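Local structure of transcriptional regulator, MarR family (Silicibacter pomeroyi DSS-3, 3BOQ) at the interface of chains A and B. The protein probably binds DNA through a winged helix-turn-helix and regulates transcription. Residues are numbered along the deposited sequence; one frame, centred on the assembly and turned at random. Chains: chain A/B, Transcriptional regulator, MarR family.

Contact 1: the interface of chains A and B. Residues chain A 13, 16-17, 20; chain B 127-128, 131, 139.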
# COMPACT_ATOMS: atom_id res chain seq x y z
N ARG A 13 -15.86 -17.43 -1.37
CA ARG A 13 -14.75 -16.87 -2.15
C ARG A 13 -14.67 -15.35 -1.98
O ARG A 13 -13.58 -14.80 -1.84
CB ARG A 13 -14.89 -17.22 -3.64
CG ARG A 13 -13.84 -16.55 -4.54
CD ARG A 13 -13.50 -17.32 -5.79
NE ARG A 13 -12.58 -16.54 -6.59
CZ ARG A 13 -11.26 -16.72 -6.68
NH1 ARG A 13 -10.65 -17.73 -6.05
NH2 ARG A 13 -10.54 -15.89 -7.43
N ASN A 16 -13.22 -14.58 1.40
CA ASN A 16 -11.77 -14.80 1.37
C ASN A 16 -11.00 -13.67 0.67
O ASN A 16 -9.86 -13.41 1.04
CB ASN A 16 -11.39 -16.13 0.71
CG ASN A 16 -12.02 -17.33 1.39
OD1 ASN A 16 -12.28 -17.31 2.60
ND2 ASN A 16 -12.25 -18.39 0.63
N GLN A 17 -11.60 -13.03 -0.34
CA GLN A 17 -10.93 -11.96 -1.11
C GLN A 17 -10.89 -10.70 -0.26
O GLN A 17 -9.87 -10.03 -0.20
CB GLN A 17 -11.64 -11.68 -2.43
CG GLN A 17 -11.55 -12.85 -3.43
CD GLN A 17 -12.34 -12.66 -4.70
OE1 GLN A 17 -13.24 -11.82 -4.77
NE2 GLN A 17 -12.01 -13.44 -5.72
N LEU A 20 -8.41 -11.21 2.53
CA LEU A 20 -7.05 -11.16 2.04
C LEU A 20 -6.63 -9.72 1.84
O LEU A 20 -5.61 -9.27 2.34
CB LEU A 20 -6.94 -11.92 0.72
CG LEU A 20 -5.60 -11.69 -0.01
CD1 LEU A 20 -4.46 -12.27 0.83
CD2 LEU A 20 -5.63 -12.25 -1.45
N LEU B 127 -12.48 -6.17 -7.60
CA LEU B 127 -11.52 -6.98 -6.88
C LEU B 127 -11.55 -8.46 -7.32
O LEU B 127 -10.48 -9.06 -7.64
CB LEU B 127 -11.71 -6.81 -5.35
CG LEU B 127 -10.70 -7.44 -4.38
CD1 LEU B 127 -9.28 -6.87 -4.51
CD2 LEU B 127 -11.23 -7.27 -2.96
N ALA B 128 -12.77 -9.02 -7.36
CA ALA B 128 -13.02 -10.39 -7.90
C ALA B 128 -12.46 -10.56 -9.31
O ALA B 128 -11.72 -11.52 -9.58
CB ALA B 128 -14.51 -10.73 -7.88
N LEU B 131 -8.63 -10.65 -9.28
CA LEU B 131 -8.14 -11.85 -8.64
C LEU B 131 -8.68 -13.12 -9.26
O LEU B 131 -8.68 -14.16 -8.63
CB LEU B 131 -8.52 -11.84 -7.16
CG LEU B 131 -7.89 -10.79 -6.24
CD1 LEU B 131 -8.47 -10.98 -4.84
CD2 LEU B 131 -6.32 -10.88 -6.23
N MSE B 139 -5.25 -17.89 -1.47
CA MSE B 139 -5.84 -16.77 -0.74
C MSE B 139 -6.04 -17.10 0.74
O MSE B 139 -5.69 -16.30 1.59
CB MSE B 139 -7.20 -16.38 -1.33
CG MSE B 139 -7.10 -15.62 -2.62
SE MSE B 139 -8.81 -14.80 -3.11
CE MSE B 139 -9.73 -16.37 -3.75
O HOH W 1 -12.63 -13.90 -8.22

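Contact 2: the interface of chains A and B. Residues chain A 28, 31-32, 35, 47, 123; chain B 21, 25, 153.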
# COMPACT_ATOMS: atom_id res chain seq x y z
N HIS A 28 0.64 -3.84 5.44
CA HIS A 28 1.29 -2.72 4.73
C HIS A 28 1.20 -1.42 5.56
O HIS A 28 2.18 -0.68 5.70
CB HIS A 28 0.65 -2.56 3.33
CG HIS A 28 1.20 -1.42 2.52
ND1 HIS A 28 0.71 -0.13 2.63
CD2 HIS A 28 2.15 -1.38 1.56
CE1 HIS A 28 1.36 0.65 1.80
NE2 HIS A 28 2.23 -0.08 1.12
N VAL A 31 3.58 -1.60 8.61
CA VAL A 31 5.01 -1.62 8.35
C VAL A 31 5.42 -0.27 7.77
O VAL A 31 6.43 0.31 8.20
CB VAL A 31 5.41 -2.76 7.40
CG1 VAL A 31 6.88 -2.61 6.95
CG2 VAL A 31 5.18 -4.09 8.03
N PHE A 32 4.60 0.24 6.84
CA PHE A 32 4.99 1.37 6.01
C PHE A 32 5.32 2.64 6.81
O PHE A 32 6.44 3.15 6.72
CB PHE A 32 3.95 1.66 4.91
CG PHE A 32 4.49 2.48 3.77
CD1 PHE A 32 4.91 1.87 2.59
CD2 PHE A 32 4.60 3.86 3.88
CE1 PHE A 32 5.42 2.63 1.54
CE2 PHE A 32 5.12 4.64 2.84
CZ PHE A 32 5.52 4.02 1.66
N LEU A 35 8.59 2.20 9.12
CA LEU A 35 9.74 2.02 8.25
C LEU A 35 10.10 3.32 7.51
O LEU A 35 11.27 3.68 7.41
CB LEU A 35 9.49 0.87 7.27
CG LEU A 35 10.58 0.48 6.28
CD1 LEU A 35 11.89 0.08 6.97
CD2 LEU A 35 10.10 -0.66 5.41
N LEU A 47 10.90 6.00 1.95
CA LEU A 47 10.71 4.73 1.26
C LEU A 47 10.55 4.90 -0.22
O LEU A 47 11.07 4.08 -0.98
CB LEU A 47 9.50 3.96 1.78
CG LEU A 47 9.80 2.92 2.83
CD1 LEU A 47 8.58 2.06 3.05
CD2 LEU A 47 11.02 2.08 2.40
N HIS A 123 17.56 0.04 6.39
CA HIS A 123 16.26 -0.37 5.95
C HIS A 123 15.97 -1.75 6.51
O HIS A 123 14.90 -2.00 7.12
CB HIS A 123 16.27 -0.38 4.42
CG HIS A 123 15.04 -0.96 3.80
ND1 HIS A 123 14.93 -2.30 3.46
CD2 HIS A 123 13.87 -0.39 3.43
CE1 HIS A 123 13.74 -2.53 2.94
NE2 HIS A 123 13.08 -1.38 2.90
N TRP B 21 8.24 -8.62 2.38
CA TRP B 21 7.87 -7.22 2.25
C TRP B 21 7.75 -6.76 0.79
O TRP B 21 6.79 -6.09 0.40
CB TRP B 21 8.90 -6.39 3.02
CG TRP B 21 8.71 -4.89 2.92
CD1 TRP B 21 9.64 -3.97 2.57
CD2 TRP B 21 7.50 -4.16 3.20
NE1 TRP B 21 9.10 -2.71 2.61
CE2 TRP B 21 7.79 -2.79 3.01
CE3 TRP B 21 6.18 -4.54 3.60
CZ2 TRP B 21 6.83 -1.79 3.17
CZ3 TRP B 21 5.22 -3.53 3.79
CH2 TRP B 21 5.55 -2.17 3.57
N LEU B 25 4.34 -5.53 -1.03
CA LEU B 25 4.37 -4.33 -1.85
C LEU B 25 3.92 -4.56 -3.29
O LEU B 25 3.17 -3.75 -3.84
CB LEU B 25 5.76 -3.68 -1.81
CG LEU B 25 6.14 -2.85 -0.57
CD1 LEU B 25 7.60 -2.34 -0.72
CD2 LEU B 25 5.21 -1.63 -0.35
N MSE B 153 2.72 -9.32 15.87
CA MSE B 153 3.12 -7.91 15.93
C MSE B 153 2.24 -7.17 16.94
O MSE B 153 2.55 -6.05 17.31
CB MSE B 153 2.99 -7.25 14.56
CG MSE B 153 4.13 -7.58 13.62
SE MSE B 153 3.90 -6.88 11.78
CE MSE B 153 4.78 -5.12 11.87

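Contact 1: the interface of chains A and B
Selenomethionine B:Met139 reaches across A:Gln17 and A:Arg13, and its long side chain carries much of the apolar contact. Its selenium lies 3.4 Å from CG of A:Gln17, while CG of B:Met139 meets the CD2 methyl of A:Leu20 at 3.9 Å, the two side chains crossing almost perpendicularly. The terminal CE methyl sits implausibly close to the guanidinium of A:Arg13, so its exact placement is doubtful. Next to it, the side chains of B:Leu131 and A:Gln17 run past one another in opposite senses, with CD1 of the leucine 3.9 Å from CG of the glutamine.

Polar contact runs mainly through one ordered water. The water lies in the plane of the A:Arg13 guanidinium, at the edge carrying NE and NH2, and takes a hydrogen bond from each; the NH2 bond is 3.0 Å long. An extended chain (chi2 175°) carries the amide of A:Gln17 out to the same water, to which NE2 donates at 2.6 Å, and the water reaches chain B at the backbone carbonyl O of B:Ala128, 2.9 Å away. Although NH2 of A:Arg13 is also near the carbonyl O of B:Leu131, its N-H points away, so proximity there is not a hydrogen bond. The other end of the glutamine amide, OE1 of A:Gln17, packs against CA of B:Ala128 at 3.4 Å.

Together, the apolar clasp and the water bridge fasten the start of the N-terminal helix to the C-terminal helical region of the partner, as suits the homodimers typical of MarR proteins.

Contact 2: the interface of chains A and B
B:Trp21 presses its indole against A:Val31, and this is the tightly packed heart of the contact. The CG1 methyl of A:Val31 sits over one face of the six-membered ring, 3.6 Å from the ring centroid, in a CH-pi contact. A first torsion that sets this methyl opposite the backbone N (chi1 170°) directs it at the ring, while CB lies over the same face, above CZ3 of B:Trp21 at 3.7 Å. The opposite face is backed from within chain B by CG of B:Leu25, offset towards the rim. The indole is thus gripped between a residue of its own helix and one of the partner, which should limit its tilting.

On the same face as A:Val31, beyond the pyrrole edge, the CD2 methyl of A:Leu35 comes down obliquely to 3.6 Å from the indole nitrogen NE1 of B:Trp21, its side chain running antiparallel to that of the tryptophan. Past the benzo end, CD2 of A:His28 touches the CD2 methyl of B:Leu25 at 3.6 Å, with the side chains at about a right angle. Replacing B:Trp21 by an alanine would probably open a gap beside A:Val31 and A:Leu35, depriving the valine methyl of its aromatic partner.

The packing is looser towards A:Phe32 and A:Leu47. They come no nearer to the indole than 4.2 Å, measured from CD1 of either residue to CZ2 of B:Trp21, and they support each other, the leucine methyl lying over one face of the phenylalanine ring. NE2 of A:His123, from helix 110-130, comes to 4.2 Å from NE1 of B:Trp21. Selenomethionine B:Met153 is peripheral, burying very little surface, and its bent end (chi3 92°) brings CE to 4.0 Å from the CG2 methyl of A:Val31.

About 22 Å separates the C-alpha centres of contact 1 and contact 2, yet the long helix 12-43 of chain A runs through both, giving its beginning to the first and its middle to the second, where it meets its counterpart in chain B. Helix 110-130 also serves both, from chain B in contact 1 and chain A in contact 2; helix 136-153 of chain B has only a slight share in contact 2. Two-fold symmetry repeats both contacts, so the terminal helices of the two subunits appear to be intertwined. In a MarR dimer such ties would help to set the spacing of the two DNA-binding units.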